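Local coordinates for aldehyde dehydrogenase 21 (ALDH21) (Physcomitrella patens subsp. patens, PDB 5N5S), which probably oxidises D-glyceraldehyde 3-phosphate to 3-phosphoglycerate with NADP(+) and water, as a non-phosphorylating aldehyde dehydrogenase, at residues L192-H197 with A473-S478; Y440-G445 with Q479-L484; T262-G267 with V283-G288. All coordinates share one frame; numbering follows the deposited sequence.

Contact 1 (L192-H197 with A473-S478). With NAP (NADP nicotinamide-adenine-dinucleotide phosphate), chain G.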
loop_
_atom_site.group_PDB
_atom_site.type_symbol
_atom_site.label_atom_id
_atom_site.label_comp_id
_atom_site.label_asym_id
_atom_site.label_seq_id
_atom_site.Cartn_x
_atom_site.Cartn_y
_atom_site.Cartn_z
ATOM N N LEU B 192 4.054 -26.149 18.385
ATOM C CA LEU B 192 3.846 -24.842 18.984
ATOM C C LEU B 192 3.811 -23.742 17.930
ATOM O O LEU B 192 2.825 -23.012 17.862
ATOM C CB LEU B 192 4.901 -24.565 20.073
ATOM C CG LEU B 192 4.729 -23.298 20.906
ATOM C CD1 LEU B 192 3.538 -23.401 21.857
ATOM C CD2 LEU B 192 5.994 -22.977 21.665
ATOM N N ASN B 193 4.867 -23.624 17.118
ATOM C CA ASN B 193 4.991 -22.588 16.094
ATOM C C ASN B 193 3.909 -22.659 15.020
ATOM O O ASN B 193 3.409 -21.605 14.623
ATOM C CB ASN B 193 6.392 -22.572 15.476
ATOM C CG ASN B 193 6.726 -21.317 14.692
ATOM O OD1 ASN B 193 6.679 -20.196 15.206
ATOM N ND2 ASN B 193 7.101 -21.482 13.437
ATOM N N LEU B 194 3.510 -23.872 14.584
ATOM C CA LEU B 194 2.470 -24.016 13.549
ATOM C C LEU B 194 1.056 -23.773 14.078
ATOM O O LEU B 194 0.179 -23.382 13.309
ATOM C CB LEU B 194 2.578 -25.338 12.795
ATOM C CG LEU B 194 3.829 -25.435 11.919
ATOM C CD1 LEU B 194 4.083 -26.841 11.529
ATOM C CD2 LEU B 194 3.749 -24.530 10.693
ATOM N N VAL B 195 0.861 -23.936 15.400
ATOM C CA VAL B 195 -0.395 -23.616 16.087
ATOM C C VAL B 195 -0.430 -22.063 16.192
ATOM O O VAL B 195 -1.462 -21.446 15.898
ATOM C CB VAL B 195 -0.447 -24.309 17.469
ATOM C CG1 VAL B 195 -1.534 -23.707 18.357
ATOM C CG2 VAL B 195 -0.641 -25.813 17.319
ATOM N N ALA B 196 0.722 -21.445 16.576
ATOM C CA ALA B 196 0.912 -19.984 16.677
ATOM C C ALA B 196 0.582 -19.274 15.345
ATOM O O ALA B 196 -0.075 -18.244 15.353
ATOM C CB ALA B 196 2.349 -19.669 17.086
ATOM N N HIS B 197 1.001 -19.852 14.210
ATOM C CA HIS B 197 0.719 -19.299 12.884
ATOM C C HIS B 197 -0.780 -19.283 12.524
ATOM O O HIS B 197 -1.165 -18.693 11.518
ATOM C CB HIS B 197 1.548 -20.001 11.814
ATOM C CG HIS B 197 2.902 -19.391 11.659
ATOM N ND1 HIS B 197 3.075 -18.152 11.044
ATOM C CD2 HIS B 197 4.112 -19.862 12.034
ATOM C CE1 HIS B 197 4.373 -17.919 11.079
ATOM N NE2 HIS B 197 5.034 -18.913 11.669
ATOM N N ALA B 473 15.286 -24.866 3.728
ATOM C CA ALA B 473 14.838 -25.008 5.113
ATOM C C ALA B 473 14.778 -23.696 5.919
ATOM O O ALA B 473 14.564 -23.738 7.132
ATOM C CB ALA B 473 15.684 -26.040 5.837
ATOM N N LEU B 474 14.892 -22.542 5.253
ATOM C CA LEU B 474 14.794 -21.254 5.931
ATOM C C LEU B 474 13.376 -20.665 5.855
ATOM O O LEU B 474 12.789 -20.596 4.772
ATOM C CB LEU B 474 15.836 -20.268 5.375
ATOM C CG LEU B 474 15.868 -18.858 5.970
ATOM C CD1 LEU B 474 16.291 -18.867 7.429
ATOM C CD2 LEU B 474 16.785 -17.964 5.174
ATOM N N ARG B 475 12.843 -20.245 7.009
ATOM C CA ARG B 475 11.550 -19.571 7.113
ATOM C C ARG B 475 11.597 -18.453 8.162
ATOM O O ARG B 475 11.990 -18.693 9.301
ATOM C CB ARG B 475 10.401 -20.560 7.415
ATOM C CG ARG B 475 9.006 -19.895 7.396
ATOM C CD ARG B 475 7.941 -20.724 8.063
ATOM N NE ARG B 475 6.645 -20.029 8.068
ATOM C CZ ARG B 475 5.479 -20.602 8.352
ATOM N NH1 ARG B 475 5.416 -21.898 8.635
ATOM N NH2 ARG B 475 4.364 -19.892 8.327
ATOM N N VAL B 476 11.189 -17.235 7.771
ATOM C CA VAL B 476 11.042 -16.066 8.657
ATOM C C VAL B 476 9.537 -15.999 8.918
ATOM O O VAL B 476 8.766 -16.132 7.971
ATOM C CB VAL B 476 11.600 -14.758 8.019
ATOM C CG1 VAL B 476 11.500 -13.585 8.993
ATOM C CG2 VAL B 476 13.047 -14.946 7.562
ATOM N N ASP B 477 9.110 -15.816 10.179
ATOM C CA ASP B 477 7.679 -15.825 10.561
ATOM C C ASP B 477 6.816 -14.673 9.983
ATOM O O ASP B 477 5.590 -14.754 10.031
ATOM C CB ASP B 477 7.529 -15.904 12.085
ATOM C CG ASP B 477 8.292 -17.075 12.667
ATOM O OD1 ASP B 477 7.877 -18.227 12.434
ATOM O OD2 ASP B 477 9.352 -16.840 13.283
ATOM N N SER B 478 7.448 -13.642 9.403
ATOM C CA SER B 478 6.765 -12.508 8.770
ATOM C C SER B 478 6.652 -12.666 7.232
ATOM O O SER B 478 5.885 -11.932 6.610
ATOM C CB SER B 478 7.470 -11.200 9.121
ATOM O OG SER B 478 8.849 -11.243 8.784
HETATM P PA NAP G . -1.149 -35.495 9.222
HETATM O O1A NAP G . -1.878 -35.315 7.943
HETATM O O2A NAP G . -0.997 -36.960 9.649
HETATM O O5B NAP G . -1.938 -34.818 10.437
HETATM C C5B NAP G . -2.103 -33.409 10.698
HETATM C C4B NAP G . -3.316 -33.238 11.582
HETATM O O4B NAP G . -4.505 -33.681 10.885
HETATM C C3B NAP G . -3.310 -33.983 12.920
HETATM O O3B NAP G . -3.819 -33.131 13.943
HETATM C C2B NAP G . -4.227 -35.175 12.655
HETATM O O2B NAP G . -4.791 -35.825 13.813
HETATM C C1B NAP G . -5.254 -34.536 11.729
HETATM N N9A NAP G . -6.143 -35.351 10.902
HETATM C C8A NAP G . -5.799 -36.407 10.099
HETATM N N7A NAP G . -6.800 -36.906 9.415
HETATM C C5A NAP G . -7.880 -36.122 9.791
HETATM C C6A NAP G . -9.239 -36.122 9.404
HETATM N N6A NAP G . -9.750 -36.954 8.495
HETATM N N1A NAP G . -10.056 -35.199 9.968
HETATM C C2A NAP G . -9.540 -34.337 10.853
HETATM N N3A NAP G . -8.278 -34.238 11.291
HETATM C C4A NAP G . -7.492 -35.164 10.715
HETATM O O3 NAP G . 0.319 -34.883 9.383
HETATM P PN NAP G . 1.491 -35.018 10.465
HETATM O O1N NAP G . 2.052 -36.386 10.405
HETATM O O2N NAP G . 1.011 -34.501 11.765
HETATM O O5D NAP G . 2.557 -34.004 9.842
HETATM C C5D NAP G . 3.387 -34.373 8.712
HETATM C C4D NAP G . 2.956 -33.693 7.430
HETATM O O4D NAP G . 2.721 -32.284 7.673
HETATM C C3D NAP G . 3.997 -33.719 6.314
HETATM O O3D NAP G . 3.403 -33.945 5.039
HETATM C C2D NAP G . 4.607 -32.324 6.430
HETATM O O2D NAP G . 5.276 -31.841 5.274
HETATM C C1D NAP G . 3.313 -31.493 6.662
HETATM N N1N NAP G . 3.647 -30.129 7.249
HETATM C C2N NAP G . 3.355 -28.954 6.523
HETATM C C3N NAP G . 3.788 -27.736 7.023
HETATM C C7N NAP G . 3.671 -26.410 6.297
HETATM O O7N NAP G . 3.956 -25.353 6.901
HETATM N N7N NAP G . 3.222 -26.414 5.037
HETATM C C4N NAP G . 4.481 -27.719 8.234
HETATM C C5N NAP G . 4.742 -28.893 8.922
HETATM C C6N NAP G . 4.311 -30.085 8.418
HETATM P P2B NAP G . -4.057 -36.932 14.708
HETATM O O1X NAP G . -2.561 -37.010 14.518
HETATM O O2X NAP G . -4.789 -38.263 14.407
HETATM O O3X NAP G . -4.458 -36.423 16.091
#
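Arg-475 is the first residue of 473-478 to meet helix 193-205, and it does so with a flat stack on His-197. The guanidinium lies parallel to the imidazole within 20°, with 3.9 Å between the two centres. Arg-475 NH2 takes the central place over the ring face, 3.4 Å from His-197 CE1. With CG anti to the backbone N (chi1 -174°) and the chain extended as far as NE, Arg-475 carries its charge right across to the helix. There Arg-475 NH1 also touches the CD2 methyl of Leu-194 at 3.7 Å, at the edge and near the guanidinium plane, and the ring of Tyr-481 adds a cation-pi partner. The other methyl of Leu-194, CD1, rests 3.4 Å from the nicotinamide atom C5N. Two residues on, Asp-477 reaches the edge of the same imidazole. His-197 NE2 donates to Asp-477 OD1 over 3.0 Å at 155°, nearly in the ring plane and onto the anti lone pair. One ring is thus held by stacking on a face and by a hydrogen bond at its rim. Asp-477 OD1 is also salt-bridged to Arg-139, and OD2 to Arg-166 of the second subunit, its strongest polar partner, so two cations restrain the carboxylate that orients His-197. Arg-139 and Arg-475 are succinate-binding residues, consistent with this His-carboxylate and Arg-His pairing lining the substrate pocket beside the nicotinamide.

Contact 2 (Y440-G445 with Q479-L484). With NAP (NADP nicotinamide-adenine-dinucleotide phosphate), chain G.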
loop_
_atom_site.group_PDB
_atom_site.type_symbol
_atom_site.label_atom_id
_atom_site.label_comp_id
_atom_site.label_asym_id
_atom_site.label_seq_id
_atom_site.Cartn_x
_atom_site.Cartn_y
_atom_site.Cartn_z
ATOM N N TYR B 440 5.222 -31.487 -5.772
ATOM C CA TYR B 440 5.304 -30.545 -4.659
ATOM C C TYR B 440 5.815 -29.182 -5.148
ATOM O O TYR B 440 6.199 -29.052 -6.308
ATOM C CB TYR B 440 6.189 -31.103 -3.530
ATOM C CG TYR B 440 5.742 -32.449 -2.998
ATOM C CD1 TYR B 440 4.719 -32.547 -2.057
ATOM C CD2 TYR B 440 6.361 -33.625 -3.416
ATOM C CE1 TYR B 440 4.328 -33.784 -1.542
ATOM C CE2 TYR B 440 6.000 -34.861 -2.889
ATOM C CZ TYR B 440 4.971 -34.941 -1.965
ATOM O OH TYR B 440 4.608 -36.176 -1.482
ATOM N N GLY B 441 5.804 -28.184 -4.271
ATOM C CA GLY B 441 6.263 -26.841 -4.600
ATOM C C GLY B 441 6.168 -25.895 -3.426
ATOM O O GLY B 441 5.461 -24.890 -3.501
ATOM N N LEU B 442 6.848 -26.235 -2.318
ATOM C CA LEU B 442 6.812 -25.415 -1.106
ATOM C C LEU B 442 7.920 -24.372 -1.158
ATOM O O LEU B 442 7.661 -23.182 -1.392
ATOM C CB LEU B 442 6.849 -26.298 0.175
ATOM C CG LEU B 442 6.427 -25.660 1.523
ATOM C CD1 LEU B 442 5.153 -24.900 1.418
ATOM C CD2 LEU B 442 6.266 -26.704 2.587
ATOM N N GLN B 443 9.160 -24.826 -1.011
ATOM C CA GLN B 443 10.328 -23.968 -1.133
ATOM C C GLN B 443 11.415 -24.666 -1.910
ATOM O O GLN B 443 11.343 -25.876 -2.151
ATOM C CB GLN B 443 10.808 -23.414 0.229
ATOM C CG GLN B 443 9.722 -22.545 0.933
ATOM C CD GLN B 443 10.213 -21.591 1.991
ATOM O OE1 GLN B 443 9.656 -20.506 2.155
ATOM N NE2 GLN B 443 11.242 -21.975 2.760
ATOM N N SER B 444 12.362 -23.858 -2.399
ATOM C CA SER B 444 13.568 -24.253 -3.110
ATOM C C SER B 444 14.681 -23.373 -2.582
ATOM O O SER B 444 14.410 -22.294 -2.051
ATOM C CB SER B 444 13.418 -24.021 -4.610
ATOM O OG SER B 444 12.746 -25.089 -5.257
ATOM N N GLY B 445 15.912 -23.848 -2.731
ATOM C CA GLY B 445 17.114 -23.140 -2.332
ATOM C C GLY B 445 18.079 -22.995 -3.496
ATOM O O GLY B 445 18.076 -23.813 -4.424
ATOM N N GLN B 479 7.426 -13.606 6.622
ATOM C CA GLN B 479 7.423 -13.835 5.170
ATOM C C GLN B 479 6.137 -14.550 4.701
ATOM O O GLN B 479 5.619 -15.388 5.451
ATOM C CB GLN B 479 8.672 -14.670 4.740
ATOM C CG GLN B 479 8.440 -16.202 4.775
ATOM C CD GLN B 479 9.585 -17.070 4.375
ATOM O OE1 GLN B 479 10.655 -17.029 4.964
ATOM N NE2 GLN B 479 9.343 -17.956 3.430
ATOM N N PRO B 480 5.673 -14.330 3.439
ATOM C CA PRO B 480 4.541 -15.137 2.937
ATOM C C PRO B 480 5.028 -16.568 2.708
ATOM O O PRO B 480 6.021 -16.782 2.004
ATOM C CB PRO B 480 4.124 -14.427 1.644
ATOM C CG PRO B 480 5.318 -13.654 1.214
ATOM C CD PRO B 480 6.193 -13.408 2.406
ATOM N N TYR B 481 4.393 -17.533 3.378
ATOM C CA TYR B 481 4.805 -18.935 3.345
ATOM C C TYR B 481 3.649 -19.850 2.939
ATOM O O TYR B 481 2.584 -19.818 3.542
ATOM C CB TYR B 481 5.346 -19.328 4.728
ATOM C CG TYR B 481 5.829 -20.756 4.835
ATOM C CD1 TYR B 481 7.145 -21.093 4.524
ATOM C CD2 TYR B 481 4.981 -21.769 5.269
ATOM C CE1 TYR B 481 7.610 -22.401 4.664
ATOM C CE2 TYR B 481 5.429 -23.079 5.405
ATOM C CZ TYR B 481 6.747 -23.391 5.105
ATOM O OH TYR B 481 7.182 -24.678 5.260
ATOM N N GLY B 482 3.892 -20.696 1.961
ATOM C CA GLY B 482 2.896 -21.618 1.445
ATOM C C GLY B 482 3.368 -22.244 0.168
ATOM O O GLY B 482 4.474 -21.949 -0.301
ATOM N N GLY B 483 2.567 -23.144 -0.368
ATOM C CA GLY B 483 2.994 -23.862 -1.552
ATOM C C GLY B 483 2.180 -23.707 -2.808
ATOM O O GLY B 483 1.093 -23.131 -2.805
ATOM N N LEU B 484 2.766 -24.207 -3.897
ATOM C CA LEU B 484 2.174 -24.347 -5.214
ATOM C C LEU B 484 1.968 -25.853 -5.381
ATOM O O LEU B 484 2.462 -26.652 -4.563
ATOM C CB LEU B 484 3.117 -23.828 -6.334
ATOM C CG LEU B 484 3.392 -22.318 -6.437
ATOM C CD1 LEU B 484 3.993 -21.979 -7.782
ATOM C CD2 LEU B 484 2.136 -21.493 -6.269
HETATM P PA NAP G . -1.149 -35.495 9.222
HETATM O O1A NAP G . -1.878 -35.315 7.943
HETATM O O2A NAP G . -0.997 -36.960 9.649
HETATM O O5B NAP G . -1.938 -34.818 10.437
HETATM C C5B NAP G . -2.103 -33.409 10.698
HETATM C C4B NAP G . -3.316 -33.238 11.582
HETATM O O4B NAP G . -4.505 -33.681 10.885
HETATM C C3B NAP G . -3.310 -33.983 12.920
HETATM O O3B NAP G . -3.819 -33.131 13.943
HETATM C C2B NAP G . -4.227 -35.175 12.655
HETATM O O2B NAP G . -4.791 -35.825 13.813
HETATM C C1B NAP G . -5.254 -34.536 11.729
HETATM N N9A NAP G . -6.143 -35.351 10.902
HETATM C C8A NAP G . -5.799 -36.407 10.099
HETATM N N7A NAP G . -6.800 -36.906 9.415
HETATM C C5A NAP G . -7.880 -36.122 9.791
HETATM C C6A NAP G . -9.239 -36.122 9.404
HETATM N N6A NAP G . -9.750 -36.954 8.495
HETATM N N1A NAP G . -10.056 -35.199 9.968
HETATM C C2A NAP G . -9.540 -34.337 10.853
HETATM N N3A NAP G . -8.278 -34.238 11.291
HETATM C C4A NAP G . -7.492 -35.164 10.715
HETATM O O3 NAP G . 0.319 -34.883 9.383
HETATM P PN NAP G . 1.491 -35.018 10.465
HETATM O O1N NAP G . 2.052 -36.386 10.405
HETATM O O2N NAP G . 1.011 -34.501 11.765
HETATM O O5D NAP G . 2.557 -34.004 9.842
HETATM C C5D NAP G . 3.387 -34.373 8.712
HETATM C C4D NAP G . 2.956 -33.693 7.430
HETATM O O4D NAP G . 2.721 -32.284 7.673
HETATM C C3D NAP G . 3.997 -33.719 6.314
HETATM O O3D NAP G . 3.403 -33.945 5.039
HETATM C C2D NAP G . 4.607 -32.324 6.430
HETATM O O2D NAP G . 5.276 -31.841 5.274
HETATM C C1D NAP G . 3.313 -31.493 6.662
HETATM N N1N NAP G . 3.647 -30.129 7.249
HETATM C C2N NAP G . 3.355 -28.954 6.523
HETATM C C3N NAP G . 3.788 -27.736 7.023
HETATM C C7N NAP G . 3.671 -26.410 6.297
HETATM O O7N NAP G . 3.956 -25.353 6.901
HETATM N N7N NAP G . 3.222 -26.414 5.037
HETATM C C4N NAP G . 4.481 -27.719 8.234
HETATM C C5N NAP G . 4.742 -28.893 8.922
HETATM C C6N NAP G . 4.311 -30.085 8.418
HETATM P P2B NAP G . -4.057 -36.932 14.708
HETATM O O1X NAP G . -2.561 -37.010 14.518
HETATM O O2X NAP G . -4.789 -38.263 14.407
HETATM O O3X NAP G . -4.458 -36.423 16.091
#
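Gly-441 O accepts the N-H of Leu-484 in a nearly straight bond, 2.8 Å long with 173° at the hydrogen. It joins the lead-in to strand 443-447 to the loop that precedes strand 488-489, and so ties one sheet of the aldehyde dehydrogenase fold to the sheet that carries the NADP site. The two segments pass in nearly opposite directions. Glycines let the backbones close in: Gly-441 O lies 3.3 Å from Gly-483 CA. Leu-442, whose CG stands anti to its own N (chi1 -163°), spreads its methyls over two neighbours. Leu-442 CD1 presses on the peptide at Gly-482 C, 3.4 Å away, while Leu-442 CD2 meets Tyr-481 OH at 3.5 Å. That hydroxyl is buried by the contact and has no hydrogen-bonding partner in the model. Further along, the amides of Gln-479 and Gln-443 approach from opposite directions, their planes 24° apart, and Gln-479 NE2 makes a weak bond to Gln-443 OE1. The remaining amide atoms have partners of their own: Gln-443 NE2 reaches the carbonyls of Pro-472 and Leu-474, and Gln-479 OE1 accepts from Val-476 N. The same OE1 of Gln-443 sits 3.5 Å from Tyr-481 CD1. Tyr-481, a succinate-binding residue, turns a ring edge to the cofactor, where CE2 lies 3.1 Å from the nicotinamide carboxamide oxygen O7N, near the ring plane.

Contact 3 (T262-G267 with V283-G288). With NAP (NADP nicotinamide-adenine-dinucleotide phosphate), chain G.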
loop_
_atom_site.group_PDB
_atom_site.type_symbol
_atom_site.label_atom_id
_atom_site.label_comp_id
_atom_site.label_asym_id
_atom_site.label_seq_id
_atom_site.Cartn_x
_atom_site.Cartn_y
_atom_site.Cartn_z
ATOM N N THR B 262 -8.426 -23.946 8.420
ATOM C CA THR B 262 -6.993 -23.769 8.188
ATOM C C THR B 262 -6.302 -25.048 8.654
ATOM O O THR B 262 -6.365 -25.412 9.831
ATOM C CB THR B 262 -6.436 -22.423 8.723
ATOM O OG1 THR B 262 -5.028 -22.373 8.499
ATOM C CG2 THR B 262 -6.768 -22.147 10.188
ATOM N N PHE B 263 -5.725 -25.768 7.694
ATOM C CA PHE B 263 -5.055 -27.039 7.928
ATOM C C PHE B 263 -3.579 -27.011 7.600
ATOM O O PHE B 263 -3.177 -26.515 6.543
ATOM C CB PHE B 263 -5.760 -28.153 7.129
ATOM C CG PHE B 263 -5.111 -29.520 7.167
ATOM C CD1 PHE B 263 -5.416 -30.428 8.177
ATOM C CD2 PHE B 263 -4.206 -29.908 6.186
ATOM C CE1 PHE B 263 -4.823 -31.695 8.208
ATOM C CE2 PHE B 263 -3.612 -31.176 6.226
ATOM C CZ PHE B 263 -3.934 -32.060 7.232
ATOM N N THR B 264 -2.780 -27.614 8.491
ATOM C CA THR B 264 -1.342 -27.825 8.339
ATOM C C THR B 264 -1.114 -29.310 8.599
ATOM O O THR B 264 -1.440 -29.811 9.680
ATOM C CB THR B 264 -0.507 -26.864 9.206
ATOM O OG1 THR B 264 -0.825 -25.520 8.849
ATOM C CG2 THR B 264 0.985 -27.043 8.997
ATOM N N GLY B 265 -0.646 -30.009 7.577
ATOM C CA GLY B 265 -0.422 -31.446 7.651
ATOM C C GLY B 265 -0.112 -32.063 6.307
ATOM O O GLY B 265 0.318 -31.354 5.393
ATOM N N SER B 266 -0.269 -33.406 6.193
ATOM C CA SER B 266 0.044 -34.156 4.972
ATOM C C SER B 266 -0.882 -33.826 3.811
ATOM O O SER B 266 -2.068 -33.562 4.026
ATOM C CB SER B 266 0.045 -35.659 5.235
ATOM O OG SER B 266 -1.272 -36.152 5.405
ATOM N N GLY B 267 -0.322 -33.866 2.600
ATOM C CA GLY B 267 -1.022 -33.611 1.344
ATOM C C GLY B 267 -2.308 -34.394 1.140
ATOM O O GLY B 267 -3.369 -33.774 1.027
ATOM N N VAL B 283 -7.527 -22.960 3.779
ATOM C CA VAL B 283 -6.096 -22.652 3.800
ATOM C C VAL B 283 -5.431 -24.015 3.970
ATOM O O VAL B 283 -5.784 -24.752 4.904
ATOM C CB VAL B 283 -5.703 -21.665 4.940
ATOM C CG1 VAL B 283 -4.182 -21.455 5.001
ATOM C CG2 VAL B 283 -6.416 -20.327 4.783
ATOM N N MET B 284 -4.512 -24.372 3.052
ATOM C CA MET B 284 -3.801 -25.658 3.042
ATOM C C MET B 284 -2.289 -25.514 3.078
ATOM O O MET B 284 -1.685 -25.086 2.095
ATOM C CB MET B 284 -4.227 -26.530 1.837
ATOM C CG MET B 284 -5.633 -27.073 1.939
ATOM S SD MET B 284 -5.759 -28.361 3.177
ATOM C CE MET B 284 -7.444 -28.099 3.758
ATOM N N GLU B 285 -1.676 -25.890 4.204
ATOM C CA GLU B 285 -0.223 -25.890 4.387
ATOM C C GLU B 285 0.187 -27.362 4.417
ATOM O O GLU B 285 0.049 -28.021 5.447
ATOM C CB GLU B 285 0.160 -25.152 5.692
ATOM C CG GLU B 285 0.067 -23.631 5.610
ATOM C CD GLU B 285 1.054 -22.940 4.678
ATOM O OE1 GLU B 285 0.715 -21.855 4.156
ATOM O OE2 GLU B 285 2.150 -23.494 4.438
ATOM N N LEU B 286 0.601 -27.906 3.264
ATOM C CA LEU B 286 0.899 -29.342 3.136
ATOM C C LEU B 286 2.396 -29.650 2.943
ATOM O O LEU B 286 3.230 -28.793 3.228
ATOM C CB LEU B 286 0.019 -29.976 2.034
ATOM C CG LEU B 286 -1.441 -29.466 2.001
ATOM C CD1 LEU B 286 -2.069 -29.710 0.697
ATOM C CD2 LEU B 286 -2.282 -30.065 3.101
ATOM N N GLY B 287 2.714 -30.884 2.535
ATOM C CA GLY B 287 4.072 -31.379 2.379
ATOM C C GLY B 287 4.920 -30.770 1.278
ATOM O O GLY B 287 4.445 -29.957 0.482
ATOM N N GLY B 288 6.184 -31.185 1.239
ATOM C CA GLY B 288 7.147 -30.742 0.246
ATOM C C GLY B 288 8.265 -31.729 -0.020
ATOM O O GLY B 288 8.557 -32.596 0.806
HETATM P PA NAP G . -1.149 -35.495 9.222
HETATM O O1A NAP G . -1.878 -35.315 7.943
HETATM O O2A NAP G . -0.997 -36.960 9.649
HETATM O O5B NAP G . -1.938 -34.818 10.437
HETATM C C5B NAP G . -2.103 -33.409 10.698
HETATM C C4B NAP G . -3.316 -33.238 11.582
HETATM O O4B NAP G . -4.505 -33.681 10.885
HETATM C C3B NAP G . -3.310 -33.983 12.920
HETATM O O3B NAP G . -3.819 -33.131 13.943
HETATM C C2B NAP G . -4.227 -35.175 12.655
HETATM O O2B NAP G . -4.791 -35.825 13.813
HETATM C C1B NAP G . -5.254 -34.536 11.729
HETATM N N9A NAP G . -6.143 -35.351 10.902
HETATM C C8A NAP G . -5.799 -36.407 10.099
HETATM N N7A NAP G . -6.800 -36.906 9.415
HETATM C C5A NAP G . -7.880 -36.122 9.791
HETATM C C6A NAP G . -9.239 -36.122 9.404
HETATM N N6A NAP G . -9.750 -36.954 8.495
HETATM N N1A NAP G . -10.056 -35.199 9.968
HETATM C C2A NAP G . -9.540 -34.337 10.853
HETATM N N3A NAP G . -8.278 -34.238 11.291
HETATM C C4A NAP G . -7.492 -35.164 10.715
HETATM O O3 NAP G . 0.319 -34.883 9.383
HETATM P PN NAP G . 1.491 -35.018 10.465
HETATM O O1N NAP G . 2.052 -36.386 10.405
HETATM O O2N NAP G . 1.011 -34.501 11.765
HETATM O O5D NAP G . 2.557 -34.004 9.842
HETATM C C5D NAP G . 3.387 -34.373 8.712
HETATM C C4D NAP G . 2.956 -33.693 7.430
HETATM O O4D NAP G . 2.721 -32.284 7.673
HETATM C C3D NAP G . 3.997 -33.719 6.314
HETATM O O3D NAP G . 3.403 -33.945 5.039
HETATM C C2D NAP G . 4.607 -32.324 6.430
HETATM O O2D NAP G . 5.276 -31.841 5.274
HETATM C C1D NAP G . 3.313 -31.493 6.662
HETATM N N1N NAP G . 3.647 -30.129 7.249
HETATM C C2N NAP G . 3.355 -28.954 6.523
HETATM C C3N NAP G . 3.788 -27.736 7.023
HETATM C C7N NAP G . 3.671 -26.410 6.297
HETATM O O7N NAP G . 3.956 -25.353 6.901
HETATM N N7N NAP G . 3.222 -26.414 5.037
HETATM C C4N NAP G . 4.481 -27.719 8.234
HETATM C C5N NAP G . 4.742 -28.893 8.922
HETATM C C6N NAP G . 4.311 -30.085 8.418
HETATM P P2B NAP G . -4.057 -36.932 14.708
HETATM O O1X NAP G . -2.561 -37.010 14.518
HETATM O O2X NAP G . -4.789 -38.263 14.407
HETATM O O3X NAP G . -4.458 -36.423 16.091
#
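Phe-263 and Val-283 open a run of three backbone bonds that closes the two strands onto each other. Phe-263 N donates to Val-283 O at 3.0 Å, Glu-285 N to Phe-263 O at 2.8 Å, and Gly-265 N to Glu-285 O at 3.0 Å. The strand axes run only 8° from parallel, as expected of neighbours in the beta-alpha-beta unit built around helix 267-276. This is the tight part. On one sheet face Thr-262 lies alongside Val-283 and Thr-264 alongside Glu-285, with Thr-264 OG1 3.3 Å from Glu-285 CB; both threonine hydroxyls are bonded to Lys-198. On the other face Phe-263, its CG anti to N (chi1 175°), receives Leu-286 CD2 at its ring edge, 3.6 Å from CE2. The Met-284 sulfur approaches the same ring obliquely, a Met-aromatic contact with SD 4.9 Å from the centroid.

Past the strands the two segments hold each other more loosely. Ser-266 and Gly-267 are partly exposed, no hydrogen bond joins them to 283-288, and Gly-267 meets mainly the side chain of Leu-286. Here the cofactor becomes the partner: Ser-266 gives both N and OG to the phosphate oxygen O1A. Gly-265 and Gly-267 lie in a sequence resembling the glycine-rich turn of Rossmann-type nucleotide sites.

At the nicotinamide end, the amide nitrogen N7N donates to Glu-285 OE2 and, at 3.0 Å, to Leu-286 O, while Thr-264 CG2 packs 3.5 Å from C3N. Two acceptors on one NH2 group restrict rotation of the carboxamide. Glu-285, the predicted active-site residue, is therefore engaged with the cofactor in this structure.

All three contacts are buried and border the NADP molecule, but they join different elements. Contact 3 belongs to the Rossmann-like sheet, between two of its parallel strands, and rests on regular backbone bonding; no other subunit reaches it. Contacts 1 and 2 share the loop between strands 465-468 and 488-489, which presents successive residues to helix 193-205 and to the lead-in and start of strand 443-447, and both touch the second subunit. An arginine-imidazole stack and a His-carboxylate hydrogen bond carry contact 1, whereas contact 2 combines glycine backbone with amides and a leucine. Leu-194 CD1 meets Thr-264 CG2 at 4.0 Å where contact 1 adjoins contact 3, and Leu-442 CD2 lies 3.7 Å from Leu-286 O between contacts 2 and 3.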